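Local coordinates for transcriptional regulator, MarR family (Listeria monocytogenes str. 4b, PDB 2QWW), which probably represses transcription by binding DNA as a dimer through the winged helix-turn-helix domain of the MarR family, at residues 49-54 and 109-114; 37-42 and 80-85. All blocks are in the same frame, centred on the assembly; numbering follows the deposited sequence.

Contact 1 (49-54 and 109-114); sequences VIYSTP and DLSKRS
Tyr51 meets Ser111 and Lys112 where the last turn of helix 41-52 lies beside helix 105-115, a worked example of one aromatic residue of a helix end lying against a second helix without a hydrogen bond across it. Along 49-54, the side chains just before the tyrosine serve other neighbours: Val49 packs on Leu61 and Leu65 of helix 58-65, and Ile50 on Leu101 and Leu103 of strand 100-103. Tyr51 itself points at the second helix. With CG anti to the backbone N (chi1 -174°), its ring reaches past Ser111 to Lys112. The root of the ring lies against the serine: Tyr51 CD2 is 3.9 Å from Ser111 OG, which approaches oblique to the ring. That hydroxyl is hydrogen-bonded to Asn48 of helix 41-52. At the far end, Tyr51 OH sits 3.4 Å from Lys112 CE, and the two side chains cross at about a right angle, the lysine being extended beyond CG. Helix 41-52 then ends, Thr53 being the first residue to leave helical geometry. The phenol meets a methylene of the lysine, so the two residues pair by van der Waals contact at an exposed edge, while the buried Ser111 supplies a polar tie between the helices through its bond to Asn48.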
loop_
_atom_site.group_PDB
_atom_site.type_symbol
_atom_site.label_atom_id
_atom_site.label_comp_id
_atom_site.label_asym_id
_atom_site.label_seq_id
_atom_site.Cartn_x
_atom_site.Cartn_y
_atom_site.Cartn_z
ATOM N N VAL A 49 5.549 -12.034 5.084
ATOM C CA VAL A 49 6.404 -11.722 6.218
ATOM C C VAL A 49 7.084 -12.999 6.694
ATOM O O VAL A 49 8.282 -13.017 6.917
ATOM C CB VAL A 49 5.613 -11.141 7.387
ATOM C CG1 VAL A 49 6.460 -11.086 8.650
ATOM C CG2 VAL A 49 5.054 -9.736 7.045
ATOM N N ILE A 50 6.323 -14.079 6.821
ATOM C CA ILE A 50 6.880 -15.347 7.314
ATOM C C ILE A 50 7.919 -15.920 6.344
ATOM O O ILE A 50 8.864 -16.619 6.749
ATOM C CB ILE A 50 5.755 -16.383 7.622
ATOM C CG1 ILE A 50 4.833 -15.871 8.725
ATOM C CG2 ILE A 50 6.329 -17.698 8.079
ATOM C CD1 ILE A 50 3.604 -16.751 8.973
ATOM N N TYR A 51 7.743 -15.644 5.061
ATOM C CA TYR A 51 8.664 -16.130 4.049
ATOM C C TYR A 51 10.037 -15.474 4.197
ATOM O O TYR A 51 11.058 -16.142 4.087
ATOM C CB TYR A 51 8.112 -15.844 2.649
ATOM C CG TYR A 51 8.932 -16.435 1.518
ATOM C CD1 TYR A 51 9.221 -17.797 1.475
ATOM C CD2 TYR A 51 9.380 -15.641 0.470
ATOM C CE1 TYR A 51 9.956 -18.346 0.436
ATOM C CE2 TYR A 51 10.116 -16.176 -0.573
ATOM C CZ TYR A 51 10.399 -17.537 -0.586
ATOM O OH TYR A 51 11.121 -18.075 -1.627
ATOM N N SER A 52 10.052 -14.172 4.457
ATOM C CA SER A 52 11.311 -13.442 4.577
ATOM C C SER A 52 11.972 -13.585 5.947
ATOM O O SER A 52 13.163 -13.300 6.098
ATOM C CB SER A 52 11.088 -11.963 4.285
ATOM O OG SER A 52 10.260 -11.357 5.266
ATOM N N THR A 53 11.202 -14.016 6.940
ATOM C CA THR A 53 11.705 -14.138 8.285
ATOM C C THR A 53 11.229 -15.439 8.912
ATOM O O THR A 53 10.357 -15.434 9.781
ATOM C CB THR A 53 11.254 -12.943 9.110
ATOM O OG1 THR A 53 11.475 -11.754 8.343
ATOM C CG2 THR A 53 12.035 -12.859 10.440
ATOM N N PRO A 54 11.784 -16.567 8.448
ATOM C CA PRO A 54 11.433 -17.836 9.034
ATOM C C PRO A 54 11.874 -17.897 10.479
ATOM O O PRO A 54 12.986 -17.503 10.809
ATOM C CB PRO A 54 12.200 -18.856 8.191
ATOM C CG PRO A 54 13.232 -18.113 7.508
ATOM C CD PRO A 54 12.731 -16.721 7.331
ATOM N N ASP A 109 5.106 -21.720 -2.235
ATOM C CA ASP A 109 4.533 -21.709 -3.584
ATOM C C ASP A 109 3.538 -20.574 -3.802
ATOM O O ASP A 109 3.641 -19.869 -4.806
ATOM C CB ASP A 109 3.850 -23.040 -3.883
ATOM C CG ASP A 109 4.821 -24.219 -3.882
ATOM O OD1 ASP A 109 6.051 -23.980 -3.879
ATOM O OD2 ASP A 109 4.355 -25.388 -3.877
ATOM N N LEU A 110 2.591 -20.400 -2.873
ATOM C CA LEU A 110 1.596 -19.318 -2.966
ATOM C C LEU A 110 2.189 -17.942 -2.700
ATOM O O LEU A 110 1.715 -16.945 -3.266
ATOM C CB LEU A 110 0.421 -19.543 -2.007
ATOM C CG LEU A 110 -0.334 -20.864 -2.147
ATOM C CD1 LEU A 110 -1.399 -20.967 -1.078
ATOM C CD2 LEU A 110 -0.938 -20.988 -3.524
ATOM N N SER A 111 3.173 -17.864 -1.801
ATOM C CA SER A 111 3.870 -16.601 -1.564
ATOM C C SER A 111 4.438 -16.140 -2.912
ATOM O O SER A 111 4.181 -15.027 -3.357
ATOM C CB SER A 111 5.014 -16.780 -0.569
ATOM O OG SER A 111 5.594 -15.524 -0.265
ATOM N N LYS A 112 5.146 -17.043 -3.578
ATOM C CA LYS A 112 5.732 -16.789 -4.895
ATOM C C LYS A 112 4.698 -16.328 -5.941
ATOM O O LYS A 112 4.934 -15.372 -6.688
ATOM C CB LYS A 112 6.478 -18.038 -5.384
ATOM C CG LYS A 112 7.769 -18.315 -4.602
ATOM C CD LYS A 112 8.284 -19.717 -4.819
ATOM C CE LYS A 112 9.545 -19.972 -4.003
ATOM N NZ LYS A 112 9.998 -21.394 -4.118
ATOM N N ARG A 113 3.547 -16.991 -5.979
ATOM C CA ARG A 113 2.492 -16.601 -6.908
ATOM C C ARG A 113 1.878 -15.250 -6.518
ATOM O O ARG A 113 1.323 -14.538 -7.368
ATOM C CB ARG A 113 1.432 -17.700 -7.007
ATOM C CG ARG A 113 1.945 -18.999 -7.645
ATOM C CD ARG A 113 0.863 -20.067 -7.692
ATOM N NE ARG A 113 -0.326 -19.545 -8.360
ATOM C CZ ARG A 113 -1.529 -20.120 -8.360
ATOM N NH1 ARG A 113 -1.750 -21.264 -7.718
ATOM N NH2 ARG A 113 -2.531 -19.522 -9.004
ATOM N N SER A 114 1.982 -14.880 -5.244
ATOM C CA SER A 114 1.478 -13.581 -4.789
ATOM C C SER A 114 2.392 -12.427 -5.221
ATOM O O SER A 114 1.920 -11.324 -5.520
ATOM C CB SER A 114 1.353 -13.556 -3.267
ATOM O OG SER A 114 0.777 -12.331 -2.842
#

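Contact 2 (37-42 and 80-85); sequences LGLTIQ and ISLGLV
Two glycine-ended helix termini face each other at the edge of the winged helix-turn-helix domain: the turn that joins helix 8-37 to helix 41-52, and the turn that leads from helix 69-81 into strand 85-87. Leu39 reaches across from the first turn to Leu82 and Leu84 of the second. On the Leu39 side a single methyl does the touching, for Leu39 CD2 lies 4.1 Å from Leu82 CD1 and an equal 4.1 Å from Leu84 CD1. The approaches differ, however. Leu39 and Leu84 extend toward each other and meet tip to tip, whereas Leu39 and Leu82 slide past one another in opposite directions. In Leu39, CG stands anti to the carbonyl carbon (chi1 -56°), which carries the branched end out toward the other turn.

Both turns are built on the same principle, a Schellman motif in which a glycine with positive phi ends the helix: Gly38 (phi 81°) in one, Gly83 (phi 72°) in the other. In the second, Gly83 N bonds to Ile80 O at 3.1 Å. Each glycine ends its helix and is followed directly by a leucine of the contact, Leu39 or Leu84. One residue beyond Leu39, Thr40 is the N-cap of helix 41-52, its OG1 accepting from the backbone N of Gln43.

In MarR relatives the helix corresponding to 69-81 is the DNA-recognition helix, and the strands after it form the wing. Leu84 is buried and also packs on Ile47 and on Leu110 of helix 105-115, while Leu82, more exposed, lies against Gln43.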
loop_
_atom_site.group_PDB
_atom_site.type_symbol
_atom_site.label_atom_id
_atom_site.label_comp_id
_atom_site.label_asym_id
_atom_site.label_seq_id
_atom_site.Cartn_x
_atom_site.Cartn_y
_atom_site.Cartn_z
ATOM N N LEU A 37 -5.664 -17.253 -5.403
ATOM C CA LEU A 37 -4.816 -18.063 -4.528
ATOM C C LEU A 37 -5.590 -18.594 -3.320
ATOM O O LEU A 37 -5.042 -19.343 -2.511
ATOM C CB LEU A 37 -3.609 -17.249 -4.065
ATOM C CG LEU A 37 -2.706 -16.750 -5.205
ATOM C CD1 LEU A 37 -1.672 -15.792 -4.688
ATOM C CD2 LEU A 37 -2.054 -17.896 -5.914
ATOM N N GLY A 38 -6.856 -18.194 -3.211
ATOM C CA GLY A 38 -7.748 -18.609 -2.126
ATOM C C GLY A 38 -7.587 -17.832 -0.824
ATOM O O GLY A 38 -8.202 -18.180 0.166
ATOM N N LEU A 39 -6.788 -16.762 -0.839
ATOM C CA LEU A 39 -6.449 -16.034 0.371
ATOM C C LEU A 39 -6.818 -14.587 0.318
ATOM O O LEU A 39 -6.974 -14.023 -0.752
ATOM C CB LEU A 39 -4.952 -16.124 0.580
ATOM C CG LEU A 39 -4.343 -17.528 0.655
ATOM C CD1 LEU A 39 -2.846 -17.446 0.633
ATOM C CD2 LEU A 39 -4.813 -18.241 1.885
ATOM N N THR A 40 -6.944 -13.991 1.498
ATOM C CA THR A 40 -7.205 -12.587 1.625
ATOM C C THR A 40 -5.853 -11.894 1.543
ATOM O O THR A 40 -4.801 -12.525 1.696
ATOM C CB THR A 40 -7.807 -12.253 2.973
ATOM O OG1 THR A 40 -6.848 -12.544 3.998
ATOM C CG2 THR A 40 -9.090 -13.064 3.221
ATOM N N ILE A 41 -5.897 -10.601 1.278
ATOM C CA ILE A 41 -4.708 -9.750 1.205
ATOM C C ILE A 41 -3.923 -9.748 2.514
ATOM O O ILE A 41 -2.699 -9.683 2.502
ATOM C CB ILE A 41 -5.136 -8.305 0.777
ATOM C CG1 ILE A 41 -5.472 -8.288 -0.709
ATOM C CG2 ILE A 41 -4.077 -7.245 1.090
ATOM C CD1 ILE A 41 -4.307 -8.584 -1.649
ATOM N N GLN A 42 -4.635 -9.840 3.631
ATOM C CA GLN A 42 -4.035 -9.884 4.963
ATOM C C GLN A 42 -3.352 -11.251 5.177
ATOM O O GLN A 42 -2.248 -11.324 5.715
ATOM C CB GLN A 42 -5.081 -9.625 6.057
ATOM C CG GLN A 42 -5.983 -8.405 5.830
ATOM C CD GLN A 42 -7.286 -8.700 5.055
ATOM O OE1 GLN A 42 -7.519 -8.140 3.985
ATOM N NE2 GLN A 42 -8.126 -9.588 5.598
ATOM N N ILE A 80 -2.299 -22.307 9.573
ATOM C CA ILE A 80 -1.869 -23.658 9.990
ATOM C C ILE A 80 -2.907 -24.704 9.542
ATOM O O ILE A 80 -2.537 -25.816 9.100
ATOM C CB ILE A 80 -1.667 -23.762 11.523
ATOM C CG1 ILE A 80 -0.460 -22.935 11.951
ATOM C CG2 ILE A 80 -1.429 -25.215 11.946
ATOM C CD1 ILE A 80 -0.342 -22.738 13.424
ATOM N N SER A 81 -4.197 -24.370 9.667
ATOM C CA SER A 81 -5.268 -25.288 9.220
ATOM C C SER A 81 -5.115 -25.601 7.733
ATOM O O SER A 81 -5.255 -26.751 7.335
ATOM C CB SER A 81 -6.677 -24.736 9.472
ATOM O OG SER A 81 -6.909 -24.466 10.844
ATOM N N LEU A 82 -4.795 -24.586 6.933
ATOM C CA LEU A 82 -4.597 -24.735 5.483
ATOM C C LEU A 82 -3.256 -25.344 5.048
ATOM O O LEU A 82 -2.984 -25.434 3.851
ATOM C CB LEU A 82 -4.734 -23.372 4.806
ATOM C CG LEU A 82 -6.101 -22.704 4.929
ATOM C CD1 LEU A 82 -6.031 -21.340 4.318
ATOM C CD2 LEU A 82 -7.182 -23.561 4.258
ATOM N N GLY A 83 -2.410 -25.730 6.010
ATOM C CA GLY A 83 -1.100 -26.328 5.729
ATOM C C GLY A 83 -0.050 -25.383 5.179
ATOM O O GLY A 83 0.974 -25.823 4.689
ATOM N N LEU A 84 -0.259 -24.080 5.302
ATOM C CA LEU A 84 0.666 -23.117 4.739
ATOM C C LEU A 84 1.809 -22.700 5.667
ATOM O O LEU A 84 2.816 -22.177 5.205
ATOM C CB LEU A 84 -0.113 -21.900 4.269
ATOM C CG LEU A 84 -1.270 -22.243 3.320
ATOM C CD1 LEU A 84 -1.938 -20.981 2.945
ATOM C CD2 LEU A 84 -0.783 -23.000 2.090
ATOM N N VAL A 85 1.651 -22.882 6.967
ATOM C CA VAL A 85 2.709 -22.537 7.909
ATOM C C VAL A 85 2.864 -23.695 8.838
ATOM O O VAL A 85 1.910 -24.436 9.058
ATOM C CB VAL A 85 2.418 -21.275 8.755
ATOM C CG1 VAL A 85 2.040 -20.106 7.878
ATOM C CG2 VAL A 85 1.344 -21.519 9.765
#

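Followed from the N terminus, the chain runs down helix 8-37 into the turn 37-42, the first half of contact 2, and then along helix 41-52 to 49-54, the first half of contact 1. Contact 2 closes its loop at 80-85, at the C-terminal end of helix 69-81. Contact 1 closes later, at 109-114, once strands 85-87 and 100-103 have passed. The two loops therefore cross, neither enclosing the other, and both start on or beside helix 41-52. The centres of the two contacts are about 11 Å apart. Leu110 packs on Leu84, and Leu37 on Arg113 and Ser114, so helix 105-115 joins the two contacts and links the DNA-binding domain to helix 8-37.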